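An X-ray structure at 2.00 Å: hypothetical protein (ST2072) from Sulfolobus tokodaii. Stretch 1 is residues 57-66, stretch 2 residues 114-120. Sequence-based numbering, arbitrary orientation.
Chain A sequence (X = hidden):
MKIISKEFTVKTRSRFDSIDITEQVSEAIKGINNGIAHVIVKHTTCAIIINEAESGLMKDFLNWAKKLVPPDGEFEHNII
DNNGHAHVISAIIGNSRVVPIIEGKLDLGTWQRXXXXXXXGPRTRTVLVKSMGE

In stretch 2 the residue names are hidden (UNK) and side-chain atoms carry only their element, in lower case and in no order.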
ATOM      1  N   LEU A  57      12.644  -7.842  14.932  1.00 26.16           N
ATOM      2  CA  LEU A  57      11.997  -7.397  13.707  1.00 27.02           C
ATOM      3  C   LEU A  57      11.760  -5.880  13.739  1.00 25.71           C
ATOM      4  O   LEU A  57      11.884  -5.204  12.725  1.00 27.28           O
ATOM      5  CB  LEU A  57      10.684  -8.166  13.553  1.00 27.07           C
ATOM      6  CG  LEU A  57      10.123  -8.503  12.179  1.00 28.97           C
ATOM      7  CD1 LEU A  57      11.179  -9.167  11.302  1.00 27.39           C
ATOM      8  CD2 LEU A  57       8.915  -9.422  12.372  1.00 27.54           C
HETATM    9  N   MSE A  58      11.439  -5.338  14.909  1.00 27.28           N
HETATM   10  CA  MSE A  58      11.209  -3.904  15.016  1.00 27.60           C
HETATM   11  C   MSE A  58      12.476  -3.151  14.608  1.00 29.18           C
HETATM   12  O   MSE A  58      12.405  -2.018  14.139  1.00 29.58           O
HETATM   13  CB  MSE A  58      10.775  -3.540  16.436  1.00 26.92           C
HETATM   14  CG  MSE A  58       9.355  -3.976  16.761  1.00 26.27           C
HETATM   15 SE   MSE A  58       8.030  -3.046  15.643  1.00 32.57          SE
HETATM   16  CE  MSE A  58       7.701  -1.563  16.863  1.00 24.47           C
ATOM     17  N   LYS A  59      13.633  -3.792  14.774  1.00 28.04           N
ATOM     18  CA  LYS A  59      14.899  -3.192  14.370  1.00 28.47           C
ATOM     19  C   LYS A  59      15.113  -3.456  12.869  1.00 26.48           C
ATOM     20  O   LYS A  59      15.509  -2.564  12.122  1.00 25.95           O
ATOM     21  CB  LYS A  59      16.071  -3.801  15.149  1.00 29.46           C
ATOM     22  CG  LYS A  59      16.137  -3.460  16.630  1.00 34.15           C
ATOM     23  CD  LYS A  59      17.414  -4.057  17.211  1.00 35.77           C
ATOM     24  CE  LYS A  59      17.616  -3.726  18.677  1.00 39.97           C
ATOM     25  NZ  LYS A  59      16.743  -4.531  19.568  1.00 42.51           N
ATOM     26  N   ASP A  60      14.858  -4.696  12.448  1.00 25.31           N
ATOM     27  CA  ASP A  60      15.002  -5.103  11.046  1.00 25.09           C
ATOM     28  C   ASP A  60      14.272  -4.184  10.051  1.00 23.66           C
ATOM     29  O   ASP A  60      14.823  -3.847   9.000  1.00 23.78           O
ATOM     30  CB  ASP A  60      14.476  -6.534  10.853  1.00 25.26           C
ATOM     31  CG  ASP A  60      15.348  -7.586  11.525  1.00 28.25           C
ATOM     32  OD1 ASP A  60      14.818  -8.682  11.837  1.00 26.67           O
ATOM     33  OD2 ASP A  60      16.556  -7.328  11.729  1.00 29.32           O
ATOM     34  N   PHE A  61      13.036  -3.791  10.361  1.00 22.74           N
ATOM     35  CA  PHE A  61      12.292  -2.932   9.438  1.00 23.00           C
ATOM     36  C   PHE A  61      13.089  -1.665   9.137  1.00 22.43           C
ATOM     37  O   PHE A  61      13.191  -1.244   7.985  1.00 21.20           O
ATOM     38  CB  PHE A  61      10.916  -2.526  10.006  1.00 22.28           C
ATOM     39  CG  PHE A  61       9.970  -3.674  10.215  1.00 22.98           C
ATOM     40  CD1 PHE A  61       9.756  -4.618   9.209  1.00 23.77           C
ATOM     41  CD2 PHE A  61       9.314  -3.833  11.435  1.00 22.18           C
ATOM     42  CE1 PHE A  61       8.906  -5.706   9.416  1.00 21.53           C
ATOM     43  CE2 PHE A  61       8.464  -4.917  11.650  1.00 22.89           C
ATOM     44  CZ  PHE A  61       8.260  -5.859  10.635  1.00 21.51           C
ATOM     45  N   LEU A  62      13.647  -1.070  10.188  1.00 22.35           N
ATOM     46  CA  LEU A  62      14.427   0.153  10.074  1.00 23.46           C
ATOM     47  C   LEU A  62      15.766  -0.082   9.385  1.00 24.20           C
ATOM     48  O   LEU A  62      16.136   0.656   8.474  1.00 24.36           O
ATOM     49  CB  LEU A  62      14.652   0.752  11.464  1.00 23.72           C
ATOM     50  CG  LEU A  62      13.340   0.985  12.218  1.00 21.27           C
ATOM     51  CD1 LEU A  62      13.639   1.474  13.627  1.00 20.00           C
ATOM     52  CD2 LEU A  62      12.495   1.994  11.448  1.00 21.38           C
ATOM     53  N   ASN A  63      16.486  -1.114   9.808  1.00 24.18           N
ATOM     54  CA  ASN A  63      17.776  -1.411   9.198  1.00 25.25           C
ATOM     55  C   ASN A  63      17.676  -1.790   7.726  1.00 25.51           C
ATOM     56  O   ASN A  63      18.556  -1.453   6.929  1.00 25.36           O
ATOM     57  CB  ASN A  63      18.499  -2.515   9.979  1.00 26.98           C
ATOM     58  CG  ASN A  63      18.924  -2.053  11.355  1.00 28.95           C
ATOM     59  OD1 ASN A  63      19.303  -0.893  11.536  1.00 28.38           O
ATOM     60  ND2 ASN A  63      18.879  -2.957  12.332  1.00 27.79           N
ATOM     61  N   TRP A  64      16.614  -2.486   7.342  1.00 26.10           N
ATOM     62  CA  TRP A  64      16.478  -2.842   5.939  1.00 25.39           C
ATOM     63  C   TRP A  64      15.981  -1.655   5.137  1.00 25.65           C
ATOM     64  O   TRP A  64      16.288  -1.519   3.955  1.00 25.48           O
ATOM     65  CB  TRP A  64      15.577  -4.062   5.774  1.00 25.70           C
ATOM     66  CG  TRP A  64      16.368  -5.296   6.004  1.00 26.13           C
ATOM     67  CD1 TRP A  64      16.617  -5.905   7.201  1.00 27.09           C
ATOM     68  CD2 TRP A  64      17.173  -5.974   5.033  1.00 27.45           C
ATOM     69  NE1 TRP A  64      17.539  -6.918   7.036  1.00 26.60           N
ATOM     70  CE2 TRP A  64      17.896  -6.979   5.715  1.00 26.24           C
ATOM     71  CE3 TRP A  64      17.359  -5.824   3.651  1.00 27.35           C
ATOM     72  CZ2 TRP A  64      18.792  -7.828   5.063  1.00 28.30           C
ATOM     73  CZ3 TRP A  64      18.249  -6.671   3.001  1.00 26.74           C
ATOM     74  CH2 TRP A  64      18.955  -7.659   3.708  1.00 27.19           C
ATOM     75  N   ALA A  65      15.227  -0.777   5.788  1.00 26.43           N
ATOM     76  CA  ALA A  65      14.761   0.419   5.109  1.00 26.47           C
ATOM     77  C   ALA A  65      16.035   1.194   4.774  1.00 27.96           C
ATOM     78  O   ALA A  65      16.197   1.705   3.664  1.00 28.70           O
ATOM     79  CB  ALA A  65      13.872   1.237   6.031  1.00 25.85           C
ATOM     80  N   LYS A  66      16.944   1.267   5.743  1.00 28.78           N
ATOM     81  CA  LYS A  66      18.207   1.972   5.536  1.00 31.75           C
ATOM     82  C   LYS A  66      19.042   1.325   4.436  1.00 31.71           C
ATOM     83  O   LYS A  66      19.751   2.017   3.704  1.00 31.65           O
ATOM     84  CB  LYS A  66      19.026   2.024   6.834  1.00 31.96           C
ATOM     85  CG  LYS A  66      18.492   3.021   7.844  1.00 35.81           C
ATOM     86  CD  LYS A  66      19.503   3.350   8.940  1.00 35.99           C
ATOM     87  CE  LYS A  66      19.767   2.162   9.833  1.00 39.86           C
ATOM     88  NZ  LYS A  66      20.591   2.536  11.015  1.00 43.23           N
ATOM     89  N   UNK A 114      -0.207  -2.994  14.455  1.00 18.51           N
ATOM     90  CA  UNK A 114      -0.189  -1.808  13.615  1.00 17.13           C
ATOM     91  C   UNK A 114       1.079  -1.087  14.045  1.00 17.46           C
ATOM     92  O   UNK A 114       1.244  -0.758  15.211  1.00 18.18           O
ATOM     93  c   UNK A 114      -1.434  -0.961  13.872  1.00 19.57           C
ATOM     94  c   UNK A 114      -2.678  -1.818  13.578  1.00 18.64           C
ATOM     95  c   UNK A 114      -3.994  -1.147  13.908  1.00 21.53           C
ATOM     96  c   UNK A 114      -1.409   0.300  12.978  1.00 18.15           C
ATOM     97  N   UNK A 115       1.980  -0.860  13.101  1.00 17.21           N
ATOM     98  CA  UNK A 115       3.254  -0.233  13.423  1.00 17.88           C
ATOM     99  C   UNK A 115       3.554   1.064  12.683  1.00 17.90           C
ATOM    100  O   UNK A 115       3.359   1.150  11.468  1.00 16.63           O
ATOM    101  c   UNK A 115       4.227  -2.483  13.994  1.00 18.30           C
ATOM    102  c   UNK A 115       5.752  -0.570  13.344  1.00 17.78           C
ATOM    103  c   UNK A 115       4.399  -1.233  13.123  1.00 17.84           C
ATOM    104  c   UNK A 115       4.980  -3.691  13.491  1.00 18.19           C
ATOM    105  N   UNK A 116       4.029   2.076  13.412  1.00 17.63           N
ATOM    106  CA  UNK A 116       4.424   3.330  12.761  1.00 17.72           C
ATOM    107  C   UNK A 116       5.942   3.265  12.564  1.00 16.61           C
ATOM    108  O   UNK A 116       6.671   2.982  13.503  1.00 16.26           O
ATOM    109  c   UNK A 116       4.070   4.550  13.621  1.00 20.05           C
ATOM    110  c   UNK A 116       4.751   5.878  13.231  1.00 22.23           C
ATOM    111  c   UNK A 116       4.306   6.322  11.852  1.00 26.52           C
ATOM    112  c   UNK A 116       4.401   6.941  14.250  1.00 26.36           C
ATOM    113  N   UNK A 117       6.408   3.504  11.339  1.00 16.27           N
ATOM    114  CA  UNK A 117       7.839   3.482  11.039  1.00 19.22           C
ATOM    115  C   UNK A 117       8.261   4.924  10.793  1.00 19.12           C
ATOM    116  O   UNK A 117       7.680   5.619   9.959  1.00 20.79           O
ATOM    117  c   UNK A 117       8.726   0.500  11.085  1.00 17.78           C
ATOM    118  c   UNK A 117       8.340   0.415   8.600  1.00 16.44           C
ATOM    119  c   UNK A 117       7.911   1.087   9.916  1.00 17.82           C
ATOM    120  c   UNK A 117       8.145   2.611   9.803  1.00 16.52           C
ATOM    121  N   UNK A 118       9.263   5.361  11.545  1.00 20.37           N
ATOM    122  CA  UNK A 118       9.786   6.725  11.490  1.00 19.12           C
ATOM    123  C   UNK A 118      11.151   6.715  10.812  1.00 19.90           C
ATOM    124  O   UNK A 118      12.004   5.893  11.139  1.00 19.88           O
ATOM    125  c   UNK A 118       9.930   9.746  12.519  1.00 19.85           C
ATOM    126  o   UNK A 118      10.049   9.927  11.287  1.00 23.60           O
ATOM    127  c   UNK A 118       9.898   7.250  12.930  1.00 18.83           C
ATOM    128  o   UNK A 118       9.245  10.487  13.271  1.00 20.24           O
ATOM    129  c   UNK A 118      10.640   8.564  13.129  1.00 18.81           C
ATOM    130  N   UNK A 119      11.353   7.627   9.865  1.00 19.64           N
ATOM    131  CA  UNK A 119      12.616   7.716   9.148  1.00 18.60           C
ATOM    132  C   UNK A 119      13.212   9.114   9.229  1.00 19.26           C
ATOM    133  O   UNK A 119      14.280   9.352   8.685  1.00 19.32           O
ATOM    134  c   UNK A 119      10.373   6.023   7.042  1.00 20.69           C
ATOM    135  c   UNK A 119      12.422   7.338   7.673  1.00 17.51           C
ATOM    136  c   UNK A 119      10.314   3.622   7.198  1.00 20.63           C
ATOM    137  c   UNK A 119      11.630   3.620   7.630  1.00 20.28           C
ATOM    138  c   UNK A 119      12.316   4.828   7.765  1.00 19.35           C
ATOM    139  c   UNK A 119       9.681   4.823   6.901  1.00 19.58           C
ATOM    140  c   UNK A 119      11.694   6.035   7.476  1.00 18.52           C
ATOM    141  N   UNK A 120      12.517  10.030   9.900  1.00 20.81           N
ATOM    142  CA  UNK A 120      12.987  11.411  10.026  1.00 23.81           C
ATOM    143  C   UNK A 120      12.672  11.984  11.412  1.00 23.50           C
ATOM    144  O   UNK A 120      12.244  13.136  11.533  1.00 24.51           O
ATOM    145  c   UNK A 120      12.329  12.296   8.957  1.00 23.55           C
ATOM    146  o   UNK A 120      14.194  13.779   9.150  1.00 26.24           O
ATOM    147  o   UNK A 120      12.323  14.634   8.410  1.00 30.27           O
ATOM    148  c   UNK A 120      12.994  13.670   8.835  1.00 27.14           C
TER

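Position 114 opens the visible part of the strand with four side-chain carbons, forked at the first, one arm being two carbons long, and none of them touches stretch 1. That pattern is isoleucine, and Ile114 lies out of reach of the helix.

Position 115 repeats the pattern: four carbons, a fork at the first, one arm of two carbons. Here the CA-to-CB bond points toward the helix, and the tip of the longer arm touches the selenium of Met58, a selenomethionine, and the ring of Phe61. The residue is again isoleucine. CD1 of Ile115 sits 3.8 Å from SE of Met58 and 4.1 Å from CE2 of Phe61, approaching that ring obliquely.

At position 116 there are four carbons, but the fork comes at the second, and the side chain makes no contact with the helix. The branching identifies leucine. As expected for alternation along a strand, the CA-to-CB bond of Leu116 points away from the helix.

Position 117 also carries four carbons forked at the second and points toward the helix, where one terminal carbon lies against Phe61 and Leu62. This is leucine: CD2 of Leu117 is 3.9 Å from CB of Phe61 and 4.1 Å from CD2 of Leu62.

Position 118 has three carbons in a row, the third bearing two oxygens, a carboxylate on a two-methylene stem. Its CA-to-CB bond points sideways and the end of the side chain leads away; contact with the helix is through the backbone oxygen, which meets Leu62. The residue is glutamate, with O of Glu118 lying 3.9 Å from CD2 of Leu62.

Position 119, past the strand, shows one carbon followed by a six-carbon ring without a hydroxyl, and the ring reaches Ala65 and Leu62. It is phenylalanine, with CE2 of Phe119 3.6 Å from CB of Ala65 and 4.2 Å from CD2 of Leu62.

Position 120 has two carbons, the second carrying two oxygens, and is remote from the helix: aspartate. The backbone N of Asp120 donates a hydrogen bond to OE1 of Glu118 (2.8 Å).

The contact is apolar packing, with no hydrogen bond between the stretches. Helix and strand run in broadly the same direction, at 38°, so Met58, Phe61, Leu62 and Ala65 meet successive partners from Ile115 to Phe119. The axes approach to 9.4 Å, a gap filled by side chains, and 317 Å² is buried in total.

Stretch 2 114-120: IILLEFD
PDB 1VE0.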